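Local coordinates for LAO/AO transport system kinase (PDB 2P67), which belongs to the MeaB family of P-loop GTPases and is named as a kinase of the LAO/AO transport system, at residues G54-L59 with L143-G148. Sequence-based numbering, arbitrary orientation.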
ATOM      1  N   GLY A  54       6.753 -26.212  -7.361  1.00 28.50           N
ATOM      2  CA  GLY A  54       7.408 -25.691  -6.155  1.00 29.62           C
ATOM      3  C   GLY A  54       8.915 -25.876  -5.982  1.00 30.23           C
ATOM      4  O   GLY A  54       9.480 -25.525  -4.929  1.00 32.10           O
ATOM      5  N   ASN A  55       9.571 -26.417  -6.997  1.00 29.56           N
ATOM      6  CA  ASN A  55      11.021 -26.603  -6.982  1.00 28.99           C
ATOM      7  C   ASN A  55      11.690 -25.877  -8.143  1.00 27.88           C
ATOM      8  O   ASN A  55      12.604 -26.396  -8.803  1.00 28.02           O
ATOM      9  CB  ASN A  55      11.367 -28.095  -6.986  1.00 29.52           C
ATOM     10  CG  ASN A  55      11.450 -28.671  -5.568  1.00 31.56           C
ATOM     11  OD1 ASN A  55      12.353 -28.329  -4.786  1.00 35.13           O
ATOM     12  ND2 ASN A  55      10.501 -29.520  -5.230  1.00 33.10           N
ATOM     13  N   THR A  56      11.222 -24.659  -8.374  1.00 25.99           N
ATOM     14  CA  THR A  56      11.666 -23.836  -9.490  1.00 24.61           C
ATOM     15  C   THR A  56      11.968 -22.436  -8.935  1.00 23.37           C
ATOM     16  O   THR A  56      11.186 -21.893  -8.156  1.00 22.91           O
ATOM     17  CB  THR A  56      10.561 -23.766 -10.558  1.00 25.34           C
ATOM     18  OG1 THR A  56      10.301 -25.088 -11.053  1.00 26.10           O
ATOM     19  CG2 THR A  56      10.964 -22.844 -11.723  1.00 23.60           C
ATOM     20  N   LEU A  57      13.114 -21.873  -9.314  1.00 21.89           N
ATOM     21  CA  LEU A  57      13.404 -20.481  -8.982  1.00 21.45           C
ATOM     22  C   LEU A  57      12.518 -19.573  -9.850  1.00 20.16           C
ATOM     23  O   LEU A  57      12.608 -19.610 -11.082  1.00 19.97           O
ATOM     24  CB  LEU A  57      14.887 -20.178  -9.210  1.00 21.53           C
ATOM     25  CG  LEU A  57      15.367 -18.733  -8.984  1.00 21.59           C
ATOM     26  CD1 LEU A  57      15.099 -18.241  -7.559  1.00 21.75           C
ATOM     27  CD2 LEU A  57      16.827 -18.587  -9.377  1.00 22.05           C
ATOM     28  N   ARG A  58      11.674 -18.782  -9.195  1.00 19.18           N
ATOM     29  CA  ARG A  58      10.722 -17.897  -9.886  1.00 18.44           C
ATOM     30  C   ARG A  58      11.277 -16.480  -9.849  1.00 19.10           C
ATOM     31  O   ARG A  58      11.457 -15.903  -8.767  1.00 18.28           O
ATOM     32  CB  ARG A  58       9.366 -17.946  -9.187  1.00 18.64           C
ATOM     33  CG  ARG A  58       8.723 -19.354  -9.156  1.00 18.73           C
ATOM     34  CD  ARG A  58       7.693 -19.445  -8.018  1.00 21.11           C
ATOM     35  NE  ARG A  58       6.540 -18.548  -8.181  1.00 20.79           N
ATOM     36  CZ  ARG A  58       5.358 -18.901  -8.700  1.00 22.53           C
ATOM     37  NH1 ARG A  58       5.152 -20.139  -9.184  1.00 21.67           N
ATOM     38  NH2 ARG A  58       4.378 -18.002  -8.769  1.00 21.59           N
ATOM     39  N   LEU A  59      11.581 -15.942 -11.019  1.00 18.66           N
ATOM     40  CA  LEU A  59      12.114 -14.584 -11.108  1.00 18.44           C
ATOM     41  C   LEU A  59      11.131 -13.631 -11.770  1.00 19.10           C
ATOM     42  O   LEU A  59      10.460 -14.006 -12.746  1.00 18.81           O
ATOM     43  CB  LEU A  59      13.422 -14.580 -11.917  1.00 18.39           C
ATOM     44  CG  LEU A  59      14.548 -15.490 -11.418  1.00 18.15           C
ATOM     45  CD1 LEU A  59      15.754 -15.399 -12.368  1.00 20.82           C
ATOM     46  CD2 LEU A  59      14.962 -15.137  -9.991  1.00 18.81           C
ATOM     47  N   LEU A 143       2.553 -24.631 -14.798  1.00 19.96           N
ATOM     48  CA  LEU A 143       2.808 -25.607 -15.871  1.00 20.56           C
ATOM     49  C   LEU A 143       4.308 -25.745 -16.115  1.00 20.47           C
ATOM     50  O   LEU A 143       4.825 -26.865 -16.232  1.00 20.65           O
ATOM     51  CB  LEU A 143       2.060 -25.243 -17.178  1.00 20.73           C
ATOM     52  CG  LEU A 143       0.531 -25.415 -17.090  1.00 21.41           C
ATOM     53  CD1 LEU A 143      -0.164 -24.746 -18.274  1.00 23.31           C
ATOM     54  CD2 LEU A 143       0.140 -26.881 -16.983  1.00 20.95           C
ATOM     55  N   CYS A 144       5.020 -24.619 -16.150  1.00 19.28           N
ATOM     56  CA  CYS A 144       6.466 -24.662 -16.314  1.00 20.34           C
ATOM     57  C   CYS A 144       7.171 -25.410 -15.168  1.00 20.38           C
ATOM     58  O   CYS A 144       8.142 -26.146 -15.397  1.00 19.91           O
ATOM     59  CB  CYS A 144       7.033 -23.257 -16.471  1.00 20.73           C
ATOM     60  SG  CYS A 144       6.499 -22.440 -17.978  1.00 22.64           S
ATOM     61  N   GLU A 145       6.669 -25.216 -13.946  1.00 20.36           N
ATOM     62  CA  GLU A 145       7.216 -25.889 -12.765  1.00 20.95           C
ATOM     63  C   GLU A 145       7.026 -27.391 -12.890  1.00 21.63           C
ATOM     64  O   GLU A 145       7.972 -28.174 -12.678  1.00 22.14           O
ATOM     65  CB  GLU A 145       6.552 -25.366 -11.499  1.00 20.91           C
ATOM     66  CG  GLU A 145       7.036 -23.913 -11.171  1.00 21.40           C
ATOM     67  CD  GLU A 145       6.533 -23.378  -9.849  1.00 22.63           C
ATOM     68  OE1 GLU A 145       5.681 -24.019  -9.211  1.00 24.78           O
ATOM     69  OE2 GLU A 145       6.990 -22.282  -9.449  1.00 22.56           O
ATOM     70  N   ALA A 146       5.807 -27.786 -13.235  1.00 21.65           N
ATOM     71  CA  ALA A 146       5.498 -29.210 -13.398  1.00 22.24           C
ATOM     72  C   ALA A 146       6.324 -29.824 -14.538  1.00 22.76           C
ATOM     73  O   ALA A 146       6.729 -30.996 -14.457  1.00 22.68           O
ATOM     74  CB  ALA A 146       3.993 -29.407 -13.603  1.00 21.46           C
ATOM     75  N   ALA A 147       6.625 -29.020 -15.564  1.00 22.13           N
ATOM     76  CA  ALA A 147       7.448 -29.435 -16.711  1.00 23.23           C
ATOM     77  C   ALA A 147       8.963 -29.555 -16.421  1.00 23.93           C
ATOM     78  O   ALA A 147       9.747 -29.964 -17.293  1.00 25.21           O
ATOM     79  CB  ALA A 147       7.224 -28.476 -17.878  1.00 22.56           C
ATOM     80  N   GLY A 148       9.374 -29.159 -15.221  1.00 24.12           N
ATOM     81  CA  GLY A 148      10.737 -29.370 -14.765  1.00 24.23           C
ATOM     82  C   GLY A 148      11.700 -28.244 -15.079  1.00 23.98           C
ATOM     83  O   GLY A 148      12.914 -28.443 -15.024  1.00 23.94           O
TER
HETATM   84  O   HOH W   1       8.735 -22.839  -7.288  1.00 24.73           O
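Glu-145 reaches out from the last turn of its helix, and its two carboxylate oxygens take different partners, one on the loop before strand 57-63, one within the strand. CG is anti to the carbonyl carbon (chi1 -72°) and the chain runs extended beyond it, which carries the carboxylate clear of the helix and past Thr-56 to the end of Arg-58. The salt bridge is short and nearly straight: Arg-58 NH1 donates to Glu-145 OE2 over 2.8 Å. The two side chains meet at about a right angle, and their flat groups are turned 70° apart. The guanidinium presents its edge, with OE2 almost in its plane, while NH1 comes to that oxygen from above the carboxylate plane. A bend at chi3 of Arg-58 (64°) turns the guanidinium back so that NH1 meets OE2; the aliphatic CG and CD also lie alongside that oxygen, CD at 3.3 Å. Water 1 also donates to OE2, at 2.8 Å, and to the carbonyl O of Thr-56. The second oxygen, OE1, accepts the backbone N of Gly-54 at 3.1 Å, a more bent bond that comes in over the opposite face of the carboxylate from NH1. Three donors thus hold the carboxylate and fix its rotation. Nearer the helix, Thr-56 lies against the stem of the glutamate, its OG1 3.5 Å from Glu-145 CG; that hydroxyl is hydrogen-bonded to Tyr-149 O. Arg-58 NH2 bonds to Met-169 O. Gly-148, with positive phi, closes off the C-terminal turn in a Schellman motif, and the chain turns into strand 151-157, which pairs in parallel with strand 57-63. The contact so ties helix 133-146 to the start of a neighbouring strand in the P-loop NTPase sheet, while Leu-143 and Cys-144 pack against helix 21-32.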